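Local coordinates for protein metallo-beta-lactamase (PDB 6MFI) that probably hydrolyses beta-lactam antibiotics with a two-zinc active site, as a subclass B3 metallo-beta-lactamase, at residues 171-174 / 179-182; 68-73 / 96-101; 260-263 / 268-271. All coordinates share one frame; numbering follows the deposited sequence.

Interaction 1. Residues 171-174 / 179-182; sequences DQIA and RLTA
Ile173 and Leu180 form the central antiparallel pair of a beta hairpin, strand 172-175 turning back into strand 178-184, at one edge of a sheet in the metallo-beta-lactamase alpha-beta-beta-alpha sandwich. The backbone evidence is a two-way exchange: Ile173 N donates to Leu180 O at 2.6 Å, and Leu180 N returns a bond to Ile173 O at 2.9 Å. Beyond the non-hydrogen-bonded pair Gln172-Thr181, Ala182 N reaches Asp171 O at 3.0 Å and carries the pairing just past the assigned strand.

Apolar contact occupies the face that bears Ile173 and Leu180. Ile173 CG2 meets Leu180 CD1 at 3.9 Å, the two side chains slanting across one another, and Trp195 of the next strand touches both. Ile105 and Leu107, from the facing sheet, also reach this buried side.

The polar side-chain contact lies on the other face, where Gln172 and Arg179 meet diagonally. The Gln172 chain runs extended beyond CG, while Arg179 bends at its second torsion (chi2 142°), which brings NE to the Gln172 carbonyl. Arg179 NE stands well above the amide plane, 65° out of it, and its bond to Gln172 OE1 is bent, with 138° at the hydrogen; at 2.5 Å between NE and OE1 the exact geometry is doubtful. Gln172 NE2 and Arg179 NH2 come within 3.0 Å, but both are donors and no bond forms. A water completes the strip, 2.7 Å from Thr181 OG1 and accepting a weak bond from Gln172 NE2.

Interaction 2. Residues 68-73 / 96-101; sequences LITGDA and LGFSLS
A beta-alpha-beta crossover links the parallel neighbours 74-78 and 103-107 through helix 85-95, and in the loop leaving that helix Phe98 lays its ring against Leu68 and Thr70 of strand 67-71. The helix ends in a Schellman motif at Gly97. Gly97 takes positive phi there, and the Phe98 side chain that follows points toward the strand.

The firmest geometric evidence is a CH-pi contact. Thr70 CG2 lies 3.7 Å from the centroid of the Phe98 ring and only 15° from the ring normal, over the face. Thr70 places OG1 between its backbone N and carbonyl carbon (chi1 64°), which leaves CG2 as the branch presented to the aromatic ring. Across the opposite face stands the backbone oxygen Leu96 O, 4.1 Å above the Phe98 ring plane and displaced toward the rim.

Leu68 approaches obliquely, its CD2 3.7 Å from Phe98 CD2. The same methyl, Leu68 CD2, grazes Leu96 CD1 at 4.5 Å. No hydrogen bond crosses the contact, which is apolar and small, burying 139 Å² in all.

Two further rings meet it: Tyr57 of strand 56-58 meets Phe98 edge-to-face, and His75 of strand 74-78 meets it with planes at about 75°. Ile93 adds contact from helix 85-95, so Phe98 fills the junction between the end of that helix and three adjacent strands.

Interaction 3. Residues 260-263 / 268-271; sequences RQRL and SLAV
The Arg262 side chain starts with CG anti to the carbonyl carbon (chi1 -67°), runs straight through its second torsion and bends at its third (chi3 -68°), which brings the guanidinium to Leu269. It is thereby set beside the segment 268-271, which follows helix 259-265 and leads to helix 274-291. The loop after helix 259-265 thus folds back against the helix it has just left.

Leu269 is the residue that fills the angle between chain and helix. Its CD2 methyl lies 3.6 Å from Arg262 CB and also sits over the centre of one guanidinium face, 3.9 Å above the Arg262 plane, the two side chains crossing at about a right angle. The same methyl, Leu269 CD2, packs 3.7 Å from Leu263 CG. Leu263 in turn touches Ala30 and Val34 of helix 30-36, and Leu269 touches Val52 of strand 50-53, so the leucine pair joins the helix and loop to helix 30-36 and strand 50-53. At the C-terminal end of 268-271, Val271 CG2 approaches Arg262 CD at 3.8 Å.

One hydrogen bond crosses the contact. Arg262 NH1 lies 2.6 Å from Leu269 O, but the angle at hydrogen is only 118°, so the bond is weak despite the short separation. A stronger partner lies outside the two segments: Arg262 NH2 donates to Leu249 O of strand 248-250, while NE makes a weak bond to Gln258 O.

The guanidinium of this buried arginine is therefore met by backbone carbonyls from three places in the chain. Their dipoles would probably help to stabilise its positive charge, while the leucine methyl covers a flat face that cannot donate hydrogen bonds.

Interactions 1 and 2 belong to the two different sheets of the sandwich, yet they touch: their centres are about 17 Å apart, and Leu180 CD2 packs 3.6 Å from Ile69 CD1 where the sheets face one another. Interaction 3 stands apart, its nearest atoms about 16 Å from interaction 1 and about 11 Å from interaction 2. Along the chain the three close in series: 2, then 1, then 3. None supplies a zinc ligand. The Ala182 side chain is about 12 Å from that of the zinc ligand His110, the Arg262 side chain about 10 Å from that of the zinc ligand His253, and interaction 2 lies away from the metal sites.

Interaction 1. Residues 171-174 / 179-182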
loop_
_atom_site.group_PDB
_atom_site.type_symbol
_atom_site.label_atom_id
_atom_site.label_comp_id
_atom_site.label_asym_id
_atom_site.label_seq_id
_atom_site.Cartn_x
_atom_site.Cartn_y
_atom_site.Cartn_z
ATOM N N ASP A 171 -6.306 -1.450 -14.831
ATOM C CA ASP A 171 -5.478 -0.529 -15.595
ATOM C C ASP A 171 -3.998 -0.780 -15.326
ATOM O O ASP A 171 -3.600 -1.188 -14.231
ATOM C CB ASP A 171 -5.830 0.918 -15.254
ATOM C CG ASP A 171 -7.092 1.389 -15.947
ATOM O OD1 ASP A 171 -7.622 0.638 -16.794
ATOM O OD2 ASP A 171 -7.551 2.512 -15.651
ATOM N N GLN A 172 -3.182 -0.525 -16.343
ATOM C CA GLN A 172 -1.743 -0.707 -16.253
ATOM C C GLN A 172 -1.036 0.635 -16.115
ATOM O O GLN A 172 -1.496 1.659 -16.626
ATOM C CB GLN A 172 -1.207 -1.452 -17.478
ATOM C CG GLN A 172 -1.497 -2.942 -17.474
ATOM C CD GLN A 172 -0.918 -3.650 -18.683
ATOM O OE1 GLN A 172 0.059 -3.191 -19.275
ATOM N NE2 GLN A 172 -1.514 -4.776 -19.053
ATOM N N ILE A 173 0.093 0.615 -15.412
ATOM C CA ILE A 173 0.945 1.785 -15.230
ATOM C C ILE A 173 2.300 1.465 -15.840
ATOM O O ILE A 173 2.962 0.505 -15.424
ATOM C CB ILE A 173 1.082 2.169 -13.749
ATOM C CG1 ILE A 173 -0.243 2.713 -13.213
ATOM C CG2 ILE A 173 2.196 3.185 -13.563
ATOM C CD1 ILE A 173 -0.624 4.066 -13.773
ATOM N N ALA A 174 2.712 2.259 -16.824
ATOM C CA ALA A 174 3.944 2.025 -17.566
ATOM C C ALA A 174 4.911 3.177 -17.338
ATOM O O ALA A 174 4.517 4.347 -17.394
ATOM C CB ALA A 174 3.660 1.859 -19.060
ATOM N N ARG A 179 6.191 -1.915 -15.197
ATOM C CA ARG A 179 4.813 -2.205 -15.580
ATOM C C ARG A 179 4.061 -2.719 -14.363
ATOM O O ARG A 179 4.396 -3.783 -13.831
ATOM C CB ARG A 179 4.771 -3.225 -16.719
ATOM C CG ARG A 179 3.401 -3.807 -16.992
ATOM C CD ARG A 179 3.179 -3.993 -18.481
ATOM N NE ARG A 179 1.977 -4.769 -18.759
ATOM C CZ ARG A 179 1.984 -6.005 -19.248
ATOM N NH1 ARG A 179 3.134 -6.608 -19.514
ATOM N NH2 ARG A 179 0.840 -6.639 -19.471
ATOM N N LEU A 180 3.054 -1.966 -13.927
ATOM C CA LEU A 180 2.220 -2.326 -12.791
ATOM C C LEU A 180 0.761 -2.378 -13.221
ATOM O O LEU A 180 0.324 -1.604 -14.076
ATOM C CB LEU A 180 2.375 -1.325 -11.639
ATOM C CG LEU A 180 3.782 -0.926 -11.194
ATOM C CD1 LEU A 180 4.248 0.335 -11.906
ATOM C CD2 LEU A 180 3.811 -0.734 -9.688
ATOM N N THR A 181 0.010 -3.298 -12.623
ATOM C CA THR A 181 -1.422 -3.424 -12.857
ATOM C C THR A 181 -2.155 -3.270 -11.533
ATOM O O THR A 181 -1.772 -3.886 -10.533
ATOM C CB THR A 181 -1.767 -4.770 -13.503
ATOM O OG1 THR A 181 -1.020 -4.926 -14.716
ATOM C CG2 THR A 181 -3.255 -4.849 -13.815
ATOM N N ALA A 182 -3.199 -2.448 -11.527
ATOM C CA ALA A 182 -3.989 -2.203 -10.330
ATOM C C ALA A 182 -5.259 -3.042 -10.343
ATOM O O ALA A 182 -5.776 -3.410 -11.401
ATOM C CB ALA A 182 -4.354 -0.724 -10.206
HETATM O O HOH W 1 -2.280 -6.305 -16.633
#

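Interaction 2. Residues 68-73 / 96-101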
loop_
_atom_site.group_PDB
_atom_site.type_symbol
_atom_site.label_atom_id
_atom_site.label_comp_id
_atom_site.label_asym_id
_atom_site.label_seq_id
_atom_site.Cartn_x
_atom_site.Cartn_y
_atom_site.Cartn_z
ATOM N N LEU A 68 9.200 1.295 -3.279
ATOM C CA LEU A 68 9.927 1.958 -4.354
ATOM C C LEU A 68 10.325 0.929 -5.402
ATOM O O LEU A 68 10.958 -0.083 -5.077
ATOM C CB LEU A 68 11.168 2.674 -3.816
ATOM C CG LEU A 68 12.018 3.438 -4.835
ATOM C CD1 LEU A 68 11.327 4.724 -5.277
ATOM C CD2 LEU A 68 13.397 3.732 -4.267
ATOM N N ILE A 69 9.953 1.188 -6.652
ATOM C CA ILE A 69 10.264 0.309 -7.775
ATOM C C ILE A 69 11.042 1.123 -8.797
ATOM O O ILE A 69 10.508 2.079 -9.373
ATOM C CB ILE A 69 8.995 -0.293 -8.396
ATOM C CG1 ILE A 69 8.210 -1.070 -7.337
ATOM C CG2 ILE A 69 9.353 -1.197 -9.566
ATOM C CD1 ILE A 69 6.720 -1.064 -7.559
ATOM N N THR A 70 12.297 0.744 -9.025
ATOM C CA THR A 70 13.215 1.515 -9.851
ATOM C C THR A 70 13.277 0.955 -11.265
ATOM O O THR A 70 13.220 -0.262 -11.467
ATOM C CB THR A 70 14.617 1.522 -9.238
ATOM O OG1 THR A 70 15.144 0.188 -9.234
ATOM C CG2 THR A 70 14.568 2.044 -7.812
ATOM N N GLY A 71 13.408 1.853 -12.245
ATOM C CA GLY A 71 13.518 1.470 -13.637
ATOM C C GLY A 71 14.522 2.346 -14.362
ATOM O O GLY A 71 15.123 3.247 -13.774
ATOM N N ASP A 72 14.690 2.064 -15.655
ATOM C CA ASP A 72 15.652 2.798 -16.467
ATOM C C ASP A 72 15.157 4.177 -16.886
ATOM O O ASP A 72 15.963 4.989 -17.354
ATOM C CB ASP A 72 16.022 1.995 -17.718
ATOM C CG ASP A 72 14.820 1.349 -18.378
ATOM O OD1 ASP A 72 14.752 0.103 -18.395
ATOM O OD2 ASP A 72 13.946 2.086 -18.881
ATOM N N ALA A 73 13.867 4.462 -16.735
ATOM C CA ALA A 73 13.291 5.748 -17.115
ATOM C C ALA A 73 12.508 6.347 -15.957
ATOM O O ALA A 73 11.432 6.922 -16.139
ATOM C CB ALA A 73 12.407 5.609 -18.351
ATOM N N LEU A 96 19.303 4.764 -0.053
ATOM C CA LEU A 96 19.586 3.778 -1.088
ATOM C C LEU A 96 20.374 4.359 -2.253
ATOM O O LEU A 96 20.879 3.593 -3.079
ATOM C CB LEU A 96 18.280 3.171 -1.601
ATOM C CG LEU A 96 17.506 2.280 -0.630
ATOM C CD1 LEU A 96 16.068 2.121 -1.089
ATOM C CD2 LEU A 96 18.180 0.924 -0.491
ATOM N N GLY A 97 20.493 5.682 -2.338
ATOM C CA GLY A 97 21.218 6.318 -3.415
ATOM C C GLY A 97 20.382 6.726 -4.605
ATOM O O GLY A 97 20.951 7.072 -5.649
ATOM N N PHE A 98 19.060 6.702 -4.488
ATOM C CA PHE A 98 18.171 7.050 -5.585
ATOM C C PHE A 98 17.742 8.508 -5.484
ATOM O O PHE A 98 17.566 9.051 -4.390
ATOM C CB PHE A 98 16.941 6.142 -5.599
ATOM C CG PHE A 98 17.262 4.695 -5.840
ATOM C CD1 PHE A 98 17.783 4.281 -7.055
ATOM C CD2 PHE A 98 17.044 3.747 -4.854
ATOM C CE1 PHE A 98 18.081 2.950 -7.281
ATOM C CE2 PHE A 98 17.340 2.415 -5.074
ATOM C CZ PHE A 98 17.859 2.016 -6.289
ATOM N N SER A 99 17.578 9.139 -6.644
ATOM C CA SER A 99 17.174 10.536 -6.707
ATOM C C SER A 99 15.662 10.654 -6.569
ATOM O O SER A 99 14.912 9.909 -7.209
ATOM C CB SER A 99 17.638 11.162 -8.021
ATOM O OG SER A 99 17.014 12.416 -8.238
ATOM N N LEU A 100 15.214 11.593 -5.732
ATOM C CA LEU A 100 13.779 11.800 -5.565
ATOM C C LEU A 100 13.145 12.329 -6.844
ATOM O O LEU A 100 12.016 11.959 -7.183
ATOM C CB LEU A 100 13.514 12.755 -4.400
ATOM C CG LEU A 100 12.035 12.957 -4.063
ATOM C CD1 LEU A 100 11.438 11.686 -3.479
ATOM C CD2 LEU A 100 11.836 14.131 -3.115
ATOM N N SER A 101 13.859 13.192 -7.572
ATOM C CA SER A 101 13.346 13.703 -8.837
ATOM C C SER A 101 13.209 12.609 -9.887
ATOM O O SER A 101 12.472 12.793 -10.862
ATOM C CB SER A 101 14.250 14.819 -9.361
ATOM O OG SER A 101 15.587 14.371 -9.492
#

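Interaction 3. Residues 260-263 / 268-271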
loop_
_atom_site.group_PDB
_atom_site.type_symbol
_atom_site.label_atom_id
_atom_site.label_comp_id
_atom_site.label_asym_id
_atom_site.label_seq_id
_atom_site.Cartn_x
_atom_site.Cartn_y
_atom_site.Cartn_z
ATOM N N ARG A 260 7.735 -8.741 9.088
ATOM C CA ARG A 260 8.862 -8.801 10.013
ATOM C C ARG A 260 9.220 -10.242 10.356
ATOM O O ARG A 260 10.404 -10.592 10.429
ATOM C CB ARG A 260 8.547 -8.012 11.283
ATOM C CG ARG A 260 9.730 -7.883 12.225
ATOM C CD ARG A 260 9.322 -7.275 13.555
ATOM N NE ARG A 260 10.474 -7.059 14.425
ATOM C CZ ARG A 260 11.020 -7.999 15.189
ATOM N NH1 ARG A 260 10.518 -9.226 15.197
ATOM N NH2 ARG A 260 12.069 -7.711 15.948
ATOM N N GLN A 261 8.213 -11.091 10.571
ATOM C CA GLN A 261 8.491 -12.493 10.867
ATOM C C GLN A 261 9.098 -13.203 9.664
ATOM O O GLN A 261 10.031 -13.999 9.815
ATOM C CB GLN A 261 7.215 -13.199 11.325
ATOM C CG GLN A 261 6.581 -12.582 12.561
ATOM C CD GLN A 261 5.497 -11.577 12.223
ATOM O OE1 GLN A 261 5.774 -10.496 11.698
ATOM N NE2 GLN A 261 4.252 -11.924 12.529
ATOM N N ARG A 262 8.592 -12.922 8.461
ATOM C CA ARG A 262 9.163 -13.529 7.263
ATOM C C ARG A 262 10.600 -13.073 7.044
ATOM O O ARG A 262 11.438 -13.845 6.564
ATOM C CB ARG A 262 8.304 -13.198 6.043
ATOM C CG ARG A 262 6.924 -13.831 6.056
ATOM C CD ARG A 262 6.136 -13.452 4.812
ATOM N NE ARG A 262 5.789 -12.034 4.794
ATOM C CZ ARG A 262 5.540 -11.338 3.690
ATOM N NH1 ARG A 262 5.602 -11.928 2.503
ATOM N NH2 ARG A 262 5.232 -10.051 3.769
ATOM N N LEU A 263 10.904 -11.819 7.388
ATOM C CA LEU A 263 12.271 -11.326 7.251
ATOM C C LEU A 263 13.200 -11.976 8.272
ATOM O O LEU A 263 14.351 -12.299 7.956
ATOM C CB LEU A 263 12.298 -9.805 7.401
ATOM C CG LEU A 263 11.888 -8.968 6.188
ATOM C CD1 LEU A 263 11.950 -7.485 6.519
ATOM C CD2 LEU A 263 12.766 -9.290 4.991
ATOM N N SER A 268 13.599 -15.567 2.317
ATOM C CA SER A 268 12.886 -14.716 1.377
ATOM C C SER A 268 11.521 -14.347 1.940
ATOM O O SER A 268 10.986 -15.017 2.828
ATOM C CB SER A 268 12.719 -15.403 0.014
ATOM O OG SER A 268 11.846 -16.516 0.108
ATOM N N LEU A 269 10.962 -13.261 1.405
ATOM C CA LEU A 269 9.617 -12.828 1.754
ATOM C C LEU A 269 8.539 -13.561 0.968
ATOM O O LEU A 269 7.354 -13.410 1.286
ATOM C CB LEU A 269 9.476 -11.321 1.520
ATOM C CG LEU A 269 10.110 -10.378 2.543
ATOM C CD1 LEU A 269 10.083 -8.948 2.028
ATOM C CD2 LEU A 269 9.393 -10.477 3.878
ATOM N N ALA A 270 8.919 -14.346 -0.037
ATOM C CA ALA A 270 7.952 -14.967 -0.932
ATOM C C ALA A 270 7.370 -16.231 -0.311
ATOM O O ALA A 270 8.111 -17.117 0.127
ATOM C CB ALA A 270 8.608 -15.296 -2.272
ATOM N N VAL A 271 6.044 -16.316 -0.284
ATOM C CA VAL A 271 5.349 -17.512 0.186
ATOM C C VAL A 271 4.462 -18.016 -0.945
ATOM O O VAL A 271 3.815 -17.204 -1.624
ATOM C CB VAL A 271 4.503 -17.230 1.439
ATOM C CG1 VAL A 271 4.229 -18.527 2.205
ATOM C CG2 VAL A 271 5.149 -16.171 2.322
#